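Local coordinates for protein transcription activator HlyU (Vibrio vulnificus, PDB 3JTH) that probably binds DNA as an ArsR-family dimer to activate transcription, with the toxin gene rtxA a likely target, at residues 23-31 against 45-53. Numbering follows the deposited sequence.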
# COMPACT_ATOMS: atom_id res chain seq x y z
N GLU A 23 10.63 -3.21 -1.75
CA GLU A 23 11.25 -2.65 -2.95
C GLU A 23 11.29 -3.56 -4.18
O GLU A 23 10.73 -3.22 -5.23
CB GLU A 23 12.67 -2.20 -2.61
CG GLU A 23 12.71 -1.04 -1.64
CD GLU A 23 14.10 -0.82 -1.09
OE1 GLU A 23 14.59 -1.70 -0.36
OE2 GLU A 23 14.70 0.23 -1.40
N ARG A 24 11.97 -4.69 -4.07
CA ARG A 24 12.10 -5.60 -5.20
C ARG A 24 10.79 -6.16 -5.71
O ARG A 24 10.61 -6.32 -6.92
CB ARG A 24 13.09 -6.72 -4.87
CG ARG A 24 14.53 -6.24 -4.73
CD ARG A 24 14.93 -5.43 -5.96
NE ARG A 24 16.37 -5.16 -6.01
CZ ARG A 24 16.99 -4.56 -7.03
NH1 ARG A 24 16.31 -4.15 -8.10
NH2 ARG A 24 18.30 -4.37 -6.98
N ARG A 25 9.86 -6.46 -4.81
CA ARG A 25 8.58 -6.99 -5.25
C ARG A 25 7.79 -5.92 -6.01
O ARG A 25 7.20 -6.20 -7.06
CB ARG A 25 7.75 -7.47 -4.06
CG ARG A 25 8.34 -8.68 -3.36
CD ARG A 25 7.29 -9.38 -2.50
NE ARG A 25 6.84 -8.56 -1.37
CZ ARG A 25 7.31 -8.69 -0.13
NH1 ARG A 25 8.24 -9.59 0.15
NH2 ARG A 25 6.83 -7.91 0.84
N LEU A 26 7.79 -4.69 -5.49
CA LEU A 26 7.05 -3.62 -6.14
C LEU A 26 7.63 -3.35 -7.52
O LEU A 26 6.89 -3.17 -8.49
CB LEU A 26 7.06 -2.35 -5.28
CG LEU A 26 6.03 -1.31 -5.73
CD1 LEU A 26 4.63 -1.93 -5.71
CD2 LEU A 26 6.08 -0.09 -4.84
N GLN A 27 8.95 -3.33 -7.62
CA GLN A 27 9.57 -3.08 -8.91
C GLN A 27 9.10 -4.14 -9.91
O GLN A 27 8.80 -3.84 -11.06
CB GLN A 27 11.09 -3.10 -8.77
CG GLN A 27 11.62 -1.97 -7.90
CD GLN A 27 13.13 -2.03 -7.70
OE1 GLN A 27 13.68 -1.32 -6.85
NE2 GLN A 27 13.80 -2.88 -8.47
N ILE A 28 9.04 -5.38 -9.44
CA ILE A 28 8.60 -6.48 -10.28
C ILE A 28 7.13 -6.31 -10.64
O ILE A 28 6.74 -6.47 -11.80
CB ILE A 28 8.78 -7.83 -9.55
CG1 ILE A 28 10.27 -8.14 -9.40
CG2 ILE A 28 8.05 -8.92 -10.31
CD1 ILE A 28 10.56 -9.28 -8.43
N LEU A 29 6.31 -5.99 -9.65
CA LEU A 29 4.89 -5.80 -9.91
C LEU A 29 4.67 -4.65 -10.90
O LEU A 29 3.84 -4.76 -11.81
CB LEU A 29 4.17 -5.51 -8.60
CG LEU A 29 4.08 -6.71 -7.65
CD1 LEU A 29 3.60 -6.25 -6.28
CD2 LEU A 29 3.14 -7.75 -8.24
N CYS A 30 5.41 -3.56 -10.72
CA CYS A 30 5.29 -2.41 -11.60
C CYS A 30 5.66 -2.78 -13.03
O CYS A 30 5.00 -2.34 -13.98
CB CYS A 30 6.19 -1.27 -11.09
SG CYS A 30 5.85 -0.78 -9.37
N MSE A 31 6.71 -3.58 -13.19
CA MSE A 31 7.18 -4.02 -14.50
C MSE A 31 6.17 -4.89 -15.21
O MSE A 31 6.15 -4.95 -16.45
CB MSE A 31 8.49 -4.79 -14.36
CG MSE A 31 9.71 -3.93 -14.12
SE MSE A 31 9.93 -2.61 -15.52
CE MSE A 31 10.30 -3.82 -16.99
N LYS A 45 16.03 -5.88 -17.04
CA LYS A 45 15.38 -4.58 -16.85
C LYS A 45 15.42 -4.10 -15.41
O LYS A 45 15.17 -2.93 -15.15
CB LYS A 45 13.92 -4.61 -17.34
CG LYS A 45 13.76 -4.99 -18.81
CD LYS A 45 12.43 -4.51 -19.40
CE LYS A 45 12.48 -3.02 -19.77
NZ LYS A 45 11.23 -2.53 -20.41
N LEU A 46 15.73 -4.99 -14.47
CA LEU A 46 15.82 -4.60 -13.06
C LEU A 46 17.25 -4.78 -12.50
O LEU A 46 17.54 -4.37 -11.35
CB LEU A 46 14.84 -5.43 -12.22
CG LEU A 46 13.35 -5.33 -12.57
CD1 LEU A 46 12.54 -6.07 -11.53
CD2 LEU A 46 12.92 -3.88 -12.61
N GLN A 47 18.12 -5.38 -13.31
CA GLN A 47 19.50 -5.65 -12.90
C GLN A 47 19.46 -6.41 -11.59
O GLN A 47 20.11 -6.05 -10.60
CB GLN A 47 20.28 -4.34 -12.71
CG GLN A 47 20.25 -3.42 -13.93
CD GLN A 47 19.00 -2.56 -13.96
OE1 GLN A 47 18.76 -1.77 -13.04
NE2 GLN A 47 18.21 -2.70 -15.01
N LEU A 48 18.68 -7.48 -11.61
CA LEU A 48 18.51 -8.34 -10.45
C LEU A 48 19.05 -9.71 -10.83
O LEU A 48 18.84 -10.18 -11.95
CB LEU A 48 17.02 -8.40 -10.10
CG LEU A 48 16.54 -8.88 -8.73
CD1 LEU A 48 17.30 -8.15 -7.62
CD2 LEU A 48 15.04 -8.62 -8.62
N SER A 49 19.77 -10.34 -9.91
CA SER A 49 20.35 -11.66 -10.15
C SER A 49 19.25 -12.66 -10.44
O SER A 49 18.10 -12.46 -10.04
CB SER A 49 21.12 -12.13 -8.91
OG SER A 49 22.05 -11.16 -8.51
N GLN A 50 19.59 -13.74 -11.14
CA GLN A 50 18.62 -14.77 -11.44
C GLN A 50 18.04 -15.33 -10.14
O GLN A 50 16.83 -15.52 -10.02
CB GLN A 50 19.26 -15.91 -12.24
CG GLN A 50 19.41 -15.63 -13.73
CD GLN A 50 18.08 -15.72 -14.49
OE1 GLN A 50 17.44 -16.77 -14.52
NE2 GLN A 50 17.68 -14.62 -15.12
N SER A 51 18.91 -15.58 -9.16
CA SER A 51 18.46 -16.14 -7.89
C SER A 51 17.67 -15.16 -7.04
O SER A 51 16.70 -15.56 -6.36
CB SER A 51 19.64 -16.69 -7.09
OG SER A 51 20.44 -15.67 -6.52
N ALA A 52 18.06 -13.88 -7.04
CA ALA A 52 17.31 -12.90 -6.26
C ALA A 52 15.91 -12.84 -6.84
O ALA A 52 14.93 -12.88 -6.10
CB ALA A 52 17.97 -11.50 -6.34
N LEU A 53 15.84 -12.77 -8.16
CA LEU A 53 14.56 -12.70 -8.87
C LEU A 53 13.72 -13.94 -8.61
O LEU A 53 12.52 -13.85 -8.38
CB LEU A 53 14.79 -12.54 -10.38
CG LEU A 53 13.53 -12.48 -11.26
CD1 LEU A 53 12.69 -11.27 -10.88
CD2 LEU A 53 13.92 -12.41 -12.74
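Leu46 meets helix 23-31 with both of its methyls: CD1 lies 3.7 Å from Ile28 CG1, and CD2 reaches 3.5 Å from Met31 CG. The Leu46 and Ile28 side chains cross at about a right angle, whereas Leu46 and Met31 run side by side in opposite senses. Ile28 carries the apolar surface onward to helix 50-62. With CG1 beside the backbone N (chi1 -69°) and an extended chi2, its CD1 extends to within 3.8 Å of Leu53 CD1; the Ile28 side chain also packs on His56 and Leu60. Met31, a selenomethionine, is bent at chi2 and chi3, which lays CE against the aliphatic chain of Lys45; CE to Lys45 CD, at 3.3 Å, is closer than two carbons normally pack.

Toward the polar edge, Leu48 CD1 sits over one face of the Arg24 guanidinium, 3.5 Å from NE and displaced from the centre of the group toward its edge atoms. Arg24 NH1 also makes a weak hydrogen bond to Leu46 O, 3.5 Å long and bent to 136° at the hydrogen. The stronger partner of this arginine is Glu7 of the second subunit, which forms a salt bridge with NH2.

Within the winged helix-turn-helix of the ArsR family, the contact seats the turn between helices 39-46 and 50-62, the latter probably the recognition helix, against helix 23-31. Its chemistry implies that leucine, isoleucine and methionine packing does most of the joining, while Arg24 meets the turn mainly through packing against Leu48 and keeps its charge pairing for Glu7 of the second subunit.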